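Local coordinates for protein aldehyde dehydrogenase (Staphylococcus aureus, PDB 6K10) that catalyses the NAD+-dependent oxidation of 4,4'-diaponeurosporen-4-al to 4,4'-diaponeurosporenoic acid in the biosynthesis of the carotenoid staphyloxanthin, at residues A[72-77]-A[123-128]; A[182-187]-A[200-205]; A[328-333]-A[337-342]. The protein carries 1 engineered substitution. All coordinates share one frame; numbering follows the deposited sequence.

Contact 1 (A[72-77]-A[123-128])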
loop_
_atom_site.group_PDB
_atom_site.type_symbol
_atom_site.label_atom_id
_atom_site.label_comp_id
_atom_site.label_asym_id
_atom_site.label_seq_id
_atom_site.Cartn_x
_atom_site.Cartn_y
_atom_site.Cartn_z
ATOM N N GLY A 72 8.517 4.367 26.546
ATOM C CA GLY A 72 9.071 5.666 26.200
ATOM C C GLY A 72 8.957 5.982 24.723
ATOM O O GLY A 72 8.635 7.110 24.341
ATOM N N ILE A 73 9.219 4.989 23.871
ATOM C CA ILE A 73 9.131 5.203 22.433
ATOM C C ILE A 73 7.696 5.511 22.020
ATOM O O ILE A 73 7.465 6.262 21.065
ATOM C CB ILE A 73 9.703 3.980 21.688
ATOM C CG1 ILE A 73 9.757 4.230 20.182
ATOM C CG2 ILE A 73 8.899 2.727 22.001
ATOM C CD1 ILE A 73 10.768 3.362 19.471
ATOM N N THR A 74 6.713 4.959 22.737
ATOM C CA THR A 74 5.315 5.250 22.437
ATOM C C THR A 74 4.949 6.667 22.858
ATOM O O THR A 74 4.311 7.405 22.099
ATOM C CB THR A 74 4.410 4.228 23.126
ATOM O OG1 THR A 74 4.711 2.918 22.631
ATOM C CG2 THR A 74 2.940 4.539 22.865
ATOM N N LEU A 75 5.348 7.064 24.070
ATOM C CA LEU A 75 5.100 8.427 24.526
ATOM C C LEU A 75 5.719 9.442 23.574
ATOM O O LEU A 75 5.092 10.450 23.228
ATOM C CB LEU A 75 5.653 8.613 25.939
ATOM C CG LEU A 75 4.912 7.882 27.058
ATOM C CD1 LEU A 75 5.629 8.091 28.381
ATOM C CD2 LEU A 75 3.473 8.365 27.144
ATOM N N LYS A 76 6.953 9.183 23.137
ATOM C CA LYS A 76 7.605 10.072 22.182
ATOM C C LYS A 76 6.834 10.132 20.869
ATOM O O LYS A 76 6.700 11.204 20.267
ATOM C CB LYS A 76 9.042 9.611 21.945
ATOM C CG LYS A 76 9.902 10.607 21.191
ATOM N N SER A 77 6.314 8.991 20.410
ATOM C CA SER A 77 5.572 8.970 19.153
ATOM C C SER A 77 4.252 9.725 19.270
ATOM O O SER A 77 3.862 10.444 18.341
ATOM C CB SER A 77 5.332 7.525 18.711
ATOM O OG SER A 77 4.672 7.477 17.459
ATOM N N TYR A 123 6.677 -7.636 21.663
ATOM C CA TYR A 123 6.605 -6.258 22.141
ATOM C C TYR A 123 5.124 -5.928 22.265
ATOM O O TYR A 123 4.569 -5.154 21.473
ATOM C CB TYR A 123 7.343 -5.288 21.223
ATOM C CG TYR A 123 8.832 -5.550 21.184
ATOM C CD1 TYR A 123 9.358 -6.543 20.369
ATOM C CD2 TYR A 123 9.708 -4.822 21.979
ATOM C CE1 TYR A 123 10.713 -6.796 20.335
ATOM C CE2 TYR A 123 11.068 -5.067 21.950
ATOM C CZ TYR A 123 11.564 -6.056 21.127
ATOM O OH TYR A 123 12.917 -6.308 21.094
ATOM N N PRO A 124 4.454 -6.513 23.262
ATOM C CA PRO A 124 2.984 -6.553 23.247
ATOM C C PRO A 124 2.338 -5.206 23.475
ATOM O O PRO A 124 1.156 -5.042 23.147
ATOM C CB PRO A 124 2.654 -7.530 24.382
ATOM C CG PRO A 124 3.810 -7.401 25.326
ATOM C CD PRO A 124 5.021 -7.119 24.479
ATOM N N PHE A 125 3.072 -4.240 24.019
ATOM C CA PHE A 125 2.555 -2.895 24.232
ATOM C C PHE A 125 2.843 -2.008 23.022
ATOM O O PHE A 125 1.925 -1.417 22.446
ATOM C CB PHE A 125 3.159 -2.318 25.518
ATOM C CG PHE A 125 2.693 -0.932 25.853
ATOM C CD1 PHE A 125 3.390 0.175 25.400
ATOM C CD2 PHE A 125 1.568 -0.735 26.637
ATOM C CE1 PHE A 125 2.969 1.452 25.711
ATOM C CE2 PHE A 125 1.143 0.541 26.954
ATOM C CZ PHE A 125 1.844 1.636 26.491
ATOM N N GLN A 126 4.115 -1.927 22.617
ATOM C CA GLN A 126 4.496 -1.072 21.494
ATOM C C GLN A 126 3.779 -1.466 20.209
ATOM O O GLN A 126 3.355 -0.599 19.436
ATOM C CB GLN A 126 6.014 -1.108 21.296
ATOM C CG GLN A 126 6.487 -0.816 19.876
ATOM C CD GLN A 126 6.416 0.652 19.506
ATOM O OE1 GLN A 126 6.055 1.499 20.325
ATOM N NE2 GLN A 126 6.765 0.962 18.264
ATOM N N LEU A 127 3.621 -2.766 19.967
ATOM C CA LEU A 127 2.978 -3.199 18.734
ATOM C C LEU A 127 1.465 -3.043 18.763
ATOM O O LEU A 127 0.822 -3.247 17.730
ATOM C CB LEU A 127 3.372 -4.642 18.422
ATOM C CG LEU A 127 4.880 -4.797 18.189
ATOM C CD1 LEU A 127 5.299 -6.260 18.191
ATOM C CD2 LEU A 127 5.286 -4.123 16.887
ATOM N N VAL A 128 0.886 -2.698 19.907
ATOM C CA VAL A 128 -0.486 -2.203 19.941
ATOM C C VAL A 128 -0.539 -0.703 19.674
ATOM O O VAL A 128 -1.325 -0.235 18.844
ATOM C CB VAL A 128 -1.155 -2.554 21.291
ATOM C CG1 VAL A 128 -2.382 -1.675 21.522
ATOM C CG2 VAL A 128 -1.560 -4.018 21.340
#
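T74 of helix 63-89 meets Q126 and F125, where the chain enters helix 126-138, a helix of the NAD-binding, Rossmann-like part of the aldehyde dehydrogenase fold. The tight part is buried and centres on the hydroxyl: T74 OG1 lies 3.0 Å from Q126 OE1 and 3.8 Å from F125 CE1. T74 and Q126 run past one another in opposite directions. A bend in the glutamine chain (chi2 76°) swings its amide back to helix 63-89. F125 holds its ring anti to the backbone N (chi1 -180°), which brings CE1 obliquely against the threonine, 4.1 Å from T74 CB. I44 of helix 30-46 touches both T74 and F125, and I51 of helix 48-59 packs on the same ring. The looser side is I73, which is partly exposed and touches Q126 through one methyl, I73 CG2 at 3.5 Å from Q126 OE1; F464 of the second subunit packs on this isoleucine. The Q126 side chain is about 10 Å from those of the predicted active-site residues E217 and S251, the latter engineered here. T74 OG1 hydrogen-bonds to E70 O, one turn earlier, while E70 OE1 accepts from the backbone N atoms of both F125 and Q126. The threonine hydroxyl thus gives its proton to its own helix, and the polar tie between the segments runs through E70, which probably holds the backbone at F125 and Q126.

Contact 2 (A[182-187]-A[200-205])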
loop_
_atom_site.group_PDB
_atom_site.type_symbol
_atom_site.label_atom_id
_atom_site.label_comp_id
_atom_site.label_asym_id
_atom_site.label_seq_id
_atom_site.Cartn_x
_atom_site.Cartn_y
_atom_site.Cartn_z
ATOM N N THR A 182 -12.857 -14.377 14.476
ATOM C CA THR A 182 -14.096 -13.610 14.398
ATOM C C THR A 182 -13.849 -12.215 13.841
ATOM O O THR A 182 -14.656 -11.697 13.059
ATOM C CB THR A 182 -14.741 -13.526 15.781
ATOM O OG1 THR A 182 -14.973 -14.848 16.280
ATOM C CG2 THR A 182 -16.062 -12.778 15.711
ATOM N N LEU A 183 -12.730 -11.596 14.221
ATOM C CA LEU A 183 -12.479 -10.212 13.833
ATOM C C LEU A 183 -12.098 -10.093 12.362
ATOM O O LEU A 183 -12.565 -9.180 11.670
ATOM C CB LEU A 183 -11.390 -9.614 14.723
ATOM C CG LEU A 183 -11.827 -9.299 16.154
ATOM C CD1 LEU A 183 -10.625 -9.186 17.074
ATOM C CD2 LEU A 183 -12.626 -8.009 16.165
ATOM N N ILE A 184 -11.256 -11.001 11.859
ATOM C CA ILE A 184 -10.745 -10.867 10.497
ATOM C C ILE A 184 -11.785 -11.173 9.431
ATOM O O ILE A 184 -11.566 -10.842 8.259
ATOM C CB ILE A 184 -9.507 -11.759 10.280
ATOM C CG1 ILE A 184 -9.828 -13.225 10.566
ATOM C CG2 ILE A 184 -8.347 -11.279 11.142
ATOM C CD1 ILE A 184 -8.641 -14.151 10.371
ATOM N N HIS A 185 -12.903 -11.794 9.795
ATOM C CA HIS A 185 -13.988 -12.038 8.854
ATOM C C HIS A 185 -15.008 -10.910 8.826
ATOM O O HIS A 185 -15.949 -10.965 8.028
ATOM C CB HIS A 185 -14.688 -13.360 9.182
ATOM C CG HIS A 185 -13.862 -14.569 8.874
ATOM N ND1 HIS A 185 -13.348 -14.818 7.620
ATOM C CD2 HIS A 185 -13.459 -15.597 9.657
ATOM C CE1 HIS A 185 -12.661 -15.946 7.643
ATOM N NE2 HIS A 185 -12.714 -16.440 8.867
ATOM N N LEU A 186 -14.847 -9.893 9.679
ATOM C CA LEU A 186 -15.705 -8.721 9.671
ATOM C C LEU A 186 -15.182 -7.690 8.675
ATOM O O LEU A 186 -13.968 -7.558 8.489
ATOM C CB LEU A 186 -15.777 -8.106 11.066
ATOM C CG LEU A 186 -16.450 -8.981 12.123
ATOM C CD1 LEU A 186 -16.382 -8.332 13.497
ATOM C CD2 LEU A 186 -17.891 -9.265 11.730
ATOM N N PRO A 187 -16.087 -6.930 8.008
ATOM C CA PRO A 187 -15.653 -5.990 6.959
ATOM C C PRO A 187 -15.047 -4.709 7.527
ATOM O O PRO A 187 -15.559 -3.602 7.330
ATOM C CB PRO A 187 -16.957 -5.738 6.193
ATOM C CG PRO A 187 -18.007 -5.831 7.242
ATOM C CD PRO A 187 -17.550 -6.922 8.185
ATOM N N GLY A 200 -0.402 -14.566 9.643
ATOM C CA GLY A 200 -0.505 -13.527 8.629
ATOM C C GLY A 200 -1.182 -14.012 7.361
ATOM O O GLY A 200 -1.954 -13.279 6.735
ATOM N N LYS A 201 -0.903 -15.257 6.963
ATOM C CA LYS A 201 -1.587 -15.835 5.809
ATOM C C LYS A 201 -3.087 -15.953 6.058
ATOM O O LYS A 201 -3.894 -15.704 5.157
ATOM C CB LYS A 201 -0.989 -17.205 5.482
ATOM C CG LYS A 201 0.445 -17.162 4.961
ATOM N N ILE A 202 -3.479 -16.324 7.279
ATOM C CA ILE A 202 -4.898 -16.460 7.608
ATOM C C ILE A 202 -5.579 -15.095 7.599
ATOM O O ILE A 202 -6.669 -14.928 7.043
ATOM C CB ILE A 202 -5.069 -17.166 8.968
ATOM C CG1 ILE A 202 -4.494 -18.582 8.913
ATOM C CG2 ILE A 202 -6.536 -17.188 9.392
ATOM C CD1 ILE A 202 -4.417 -19.269 10.270
ATOM N N VAL A 203 -4.947 -14.103 8.230
ATOM C CA VAL A 203 -5.483 -12.741 8.255
ATOM C C VAL A 203 -5.698 -12.226 6.840
ATOM O O VAL A 203 -6.731 -11.625 6.524
ATOM C CB VAL A 203 -4.538 -11.815 9.048
ATOM C CG1 VAL A 203 -4.947 -10.359 8.887
ATOM C CG2 VAL A 203 -4.499 -12.215 10.514
ATOM N N TYR A 204 -4.730 -12.471 5.962
ATOM C CA TYR A 204 -4.733 -11.857 4.644
ATOM C C TYR A 204 -5.638 -12.588 3.659
ATOM O O TYR A 204 -6.129 -11.966 2.711
ATOM C CB TYR A 204 -3.288 -11.774 4.149
ATOM C CG TYR A 204 -3.079 -11.067 2.837
ATOM C CD1 TYR A 204 -3.496 -9.759 2.666
ATOM C CD2 TYR A 204 -2.345 -11.655 1.820
ATOM C CE1 TYR A 204 -3.274 -9.085 1.480
ATOM C CE2 TYR A 204 -2.105 -10.986 0.634
ATOM C CZ TYR A 204 -2.575 -9.703 0.469
ATOM O OH TYR A 204 -2.336 -9.037 -0.712
ATOM N N GLN A 205 -5.891 -13.880 3.873
ATOM C CA GLN A 205 -6.912 -14.565 3.087
ATOM C C GLN A 205 -8.310 -14.154 3.531
ATOM O O GLN A 205 -9.205 -13.973 2.696
ATOM C CB GLN A 205 -6.734 -16.079 3.200
ATOM C CG GLN A 205 -5.473 -16.603 2.528
ATOM C CD GLN A 205 -5.206 -18.062 2.848
ATOM O OE1 GLN A 205 -4.213 -18.396 3.495
ATOM N NE2 GLN A 205 -6.094 -18.939 2.397
#
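I184 places CG1 between its backbone N and carbonyl carbon (chi1 58°) and then runs straight on (chi2 -180°), so that CD1 reaches I202 while CG2, on the other branch, meets V203. In V203 the two methyls flank this second branch: V203 CG2 is 4.0 Å and V203 CG1 4.2 Å from I184 CG2, the side chains lying at about a right angle. I184 CD1 comes to 3.8 Å from I202 CG2, the short branch of that isoleucine, and to 3.9 Å from the backbone oxygen I202 O. I184, near the C-terminal end of helix 177-184, therefore packs against two successive residues of helix 197-209. The latter helix forms the beta-alpha-beta crossover from strand 190-194 to the parallel strand 214-217, and both helices cover the sheet of the Rossmann-like domain. I118 on strand 104-118 touches both I184 and V203, joining the pair to the sheet. I202 lies on the solvent-exposed side, and Y204, pointing away from I184, donates through OH to V212 O of the second subunit. All the contacts that I184 makes with the two side chains are apolar, so this meeting probably rests on shape and the burial of I184 and V203.

Contact 3 (A[328-333]-A[337-342])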
loop_
_atom_site.group_PDB
_atom_site.type_symbol
_atom_site.label_atom_id
_atom_site.label_comp_id
_atom_site.label_asym_id
_atom_site.label_seq_id
_atom_site.Cartn_x
_atom_site.Cartn_y
_atom_site.Cartn_z
ATOM N N THR A 328 23.284 -18.179 23.621
ATOM C CA THR A 328 23.940 -19.370 23.103
ATOM C C THR A 328 24.468 -19.110 21.703
ATOM O O THR A 328 23.738 -18.605 20.844
ATOM C CB THR A 328 22.973 -20.558 23.084
ATOM O OG1 THR A 328 22.450 -20.768 24.402
ATOM C CG2 THR A 328 23.682 -21.817 22.615
ATOM N N LEU A 329 25.732 -19.460 21.477
ATOM C CA LEU A 329 26.357 -19.389 20.164
ATOM C C LEU A 329 26.578 -20.799 19.634
ATOM O O LEU A 329 26.954 -21.701 20.389
ATOM C CB LEU A 329 27.696 -18.646 20.228
ATOM C CG LEU A 329 27.711 -17.257 20.870
ATOM C CD1 LEU A 329 29.113 -16.662 20.817
ATOM C CD2 LEU A 329 26.710 -16.335 20.198
ATOM N N LEU A 330 26.352 -20.986 18.336
ATOM C CA LEU A 330 26.557 -22.268 17.674
ATOM C C LEU A 330 27.566 -22.113 16.546
ATOM O O LEU A 330 27.528 -21.131 15.799
ATOM C CB LEU A 330 25.252 -22.823 17.107
ATOM C CG LEU A 330 24.037 -22.938 18.021
ATOM C CD1 LEU A 330 22.832 -23.362 17.200
ATOM C CD2 LEU A 330 24.298 -23.919 19.152
ATOM N N ASP A 331 28.453 -23.094 16.416
ATOM C CA ASP A 331 29.466 -23.114 15.374
ATOM C C ASP A 331 29.256 -24.332 14.480
ATOM O O ASP A 331 28.562 -25.283 14.849
ATOM C CB ASP A 331 30.875 -23.133 15.984
ATOM C CG ASP A 331 31.951 -22.754 14.991
ATOM O OD1 ASP A 331 31.611 -22.335 13.864
ATOM O OD2 ASP A 331 33.142 -22.875 15.345
ATOM N N HIS A 332 29.856 -24.283 13.288
ATOM C CA HIS A 332 29.796 -25.381 12.317
ATOM C C HIS A 332 28.359 -25.702 11.906
ATOM O O HIS A 332 28.023 -26.856 11.626
ATOM C CB HIS A 332 30.489 -26.638 12.852
ATOM C CG HIS A 332 31.899 -26.408 13.303
ATOM N ND1 HIS A 332 32.298 -26.576 14.611
ATOM C CD2 HIS A 332 33.003 -26.022 12.619
ATOM C CE1 HIS A 332 33.588 -26.305 14.715
ATOM N NE2 HIS A 332 34.039 -25.966 13.520
ATOM N N VAL A 333 27.506 -24.684 11.862
ATOM C CA VAL A 333 26.106 -24.862 11.497
ATOM C C VAL A 333 25.989 -24.913 9.980
ATOM O O VAL A 333 26.713 -24.211 9.262
ATOM C CB VAL A 333 25.254 -23.729 12.099
ATOM C CG1 VAL A 333 23.836 -23.755 11.554
ATOM C CG2 VAL A 333 25.245 -23.829 13.615
ATOM N N SER A 337 20.856 -27.882 9.374
ATOM C CA SER A 337 20.615 -27.834 10.809
ATOM C C SER A 337 19.171 -27.452 11.108
ATOM O O SER A 337 18.566 -26.644 10.399
ATOM C CB SER A 337 21.566 -26.834 11.466
ATOM O OG SER A 337 22.893 -27.331 11.494
ATOM N N ALA A 338 18.617 -28.052 12.166
ATOM C CA ALA A 338 17.274 -27.688 12.605
ATOM C C ALA A 338 17.186 -26.201 12.917
ATOM O O ALA A 338 16.151 -25.567 12.681
ATOM C CB ALA A 338 16.880 -28.516 13.828
ATOM N N ILE A 339 18.274 -25.625 13.435
ATOM C CA ILE A 339 18.291 -24.211 13.785
ATOM C C ILE A 339 18.208 -23.314 12.554
ATOM O O ILE A 339 17.879 -22.129 12.678
ATOM C CB ILE A 339 19.550 -23.906 14.621
ATOM C CG1 ILE A 339 19.416 -22.562 15.336
ATOM C CG2 ILE A 339 20.796 -23.931 13.750
ATOM C CD1 ILE A 339 18.450 -22.588 16.495
ATOM N N MET A 340 18.482 -23.844 11.363
ATOM C CA MET A 340 18.390 -23.070 10.133
ATOM C C MET A 340 17.103 -23.340 9.362
ATOM O O MET A 340 16.973 -22.895 8.217
ATOM C CB MET A 340 19.602 -23.344 9.242
ATOM C CG MET A 340 20.898 -22.769 9.779
ATOM S SD MET A 340 20.783 -20.996 10.103
ATOM C CE MET A 340 20.445 -20.383 8.455
ATOM N N GLN A 341 16.147 -24.052 9.962
ATOM C CA GLN A 341 14.893 -24.374 9.302
ATOM C C GLN A 341 13.717 -23.538 9.785
ATOM O O GLN A 341 12.652 -23.582 9.158
ATOM C CB GLN A 341 14.550 -25.861 9.494
ATOM C CG GLN A 341 15.684 -26.810 9.167
ATOM C CD GLN A 341 16.229 -26.611 7.768
ATOM O OE1 GLN A 341 15.473 -26.451 6.810
ATOM N NE2 GLN A 341 17.550 -26.615 7.644
ATOM N N GLU A 342 13.870 -22.787 10.873
ATOM C CA GLU A 342 12.776 -22.004 11.426
ATOM C C GLU A 342 13.312 -20.679 11.947
ATOM O O GLU A 342 14.489 -20.564 12.299
ATOM C CB GLU A 342 12.057 -22.762 12.558
ATOM C CG GLU A 342 12.919 -23.015 13.793
ATOM C CD GLU A 342 12.139 -23.622 14.949
ATOM O OE1 GLU A 342 12.107 -24.868 15.056
ATOM O OE2 GLU A 342 11.560 -22.859 15.753
#
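The connection leaving strand 324-330 folds back against that strand, beside the sheet of what is, as in the family, the catalytic domain; the strand's parallel neighbour, 348-354, follows the loop. V333 is the hub. Its CG1, anti to the backbone N (chi1 171°), is shared by three residues of the returning chain. M340 CG approaches nearest, 3.6 Å from V333 CG1, the two side chains meeting at a slant. S337 OG lies 3.7 Å from the same methyl and I339 CG2 3.8 Å from it. I339 also serves L330 of the strand: L330 CD1 sits 4.0 Å from I339 CG1 and equally far from I339 CG2, straddled by the two branches. I348 of the next strand touches both L330 and I339, while P350 and L352 back V333; L304 of helix 295-307 also packs on I339.

The returning piece is shaped by its own bonds and by K221 and R367, which donate to its backbone oxygens. S337 O accepts the backbone N of M340, closing the short 3-10 turn, and also Q341 NE2 at 2.9 Å, the two donors arriving from opposite faces of its plane. S337 O lies almost in the amide plane of Q341, though the amide nitrogen stands about 40° out of the carbonyl plane. Between L330 and V333, D331 OD1 takes the backbone N of H332 at 2.7 Å, met from above the carboxylate plane, and D331 OD2 lies above one face of the H332 ring, offset toward its rim, while forming a salt bridge with K264. Across the two segments the meeting is chiefly apolar, with the S337 hydroxyl against a V333 methyl as its one polar atom.

The three contacts come in series along the chain. Contacts 1 and 2 belong to the same part of the fold: helix 126-138 leads from strand 104-118 to strand 141-145, and helices 177-184 and 197-209 flank strand 190-194 of the same mixed sheet. Their centres are about 24 Å apart, with nearest atoms about 11 Å apart, and both also touch the second subunit. Contact 3 sits on the other sheet, beside strands 324-330 and 348-354, its centre about 32 Å from that of contact 1 and about 33 Å from that of contact 2, and it meets no other chain of the assembly. Two contacts thus pack around one sheet, on the dimer side; the third belongs to the other sheet, away from the predicted active site.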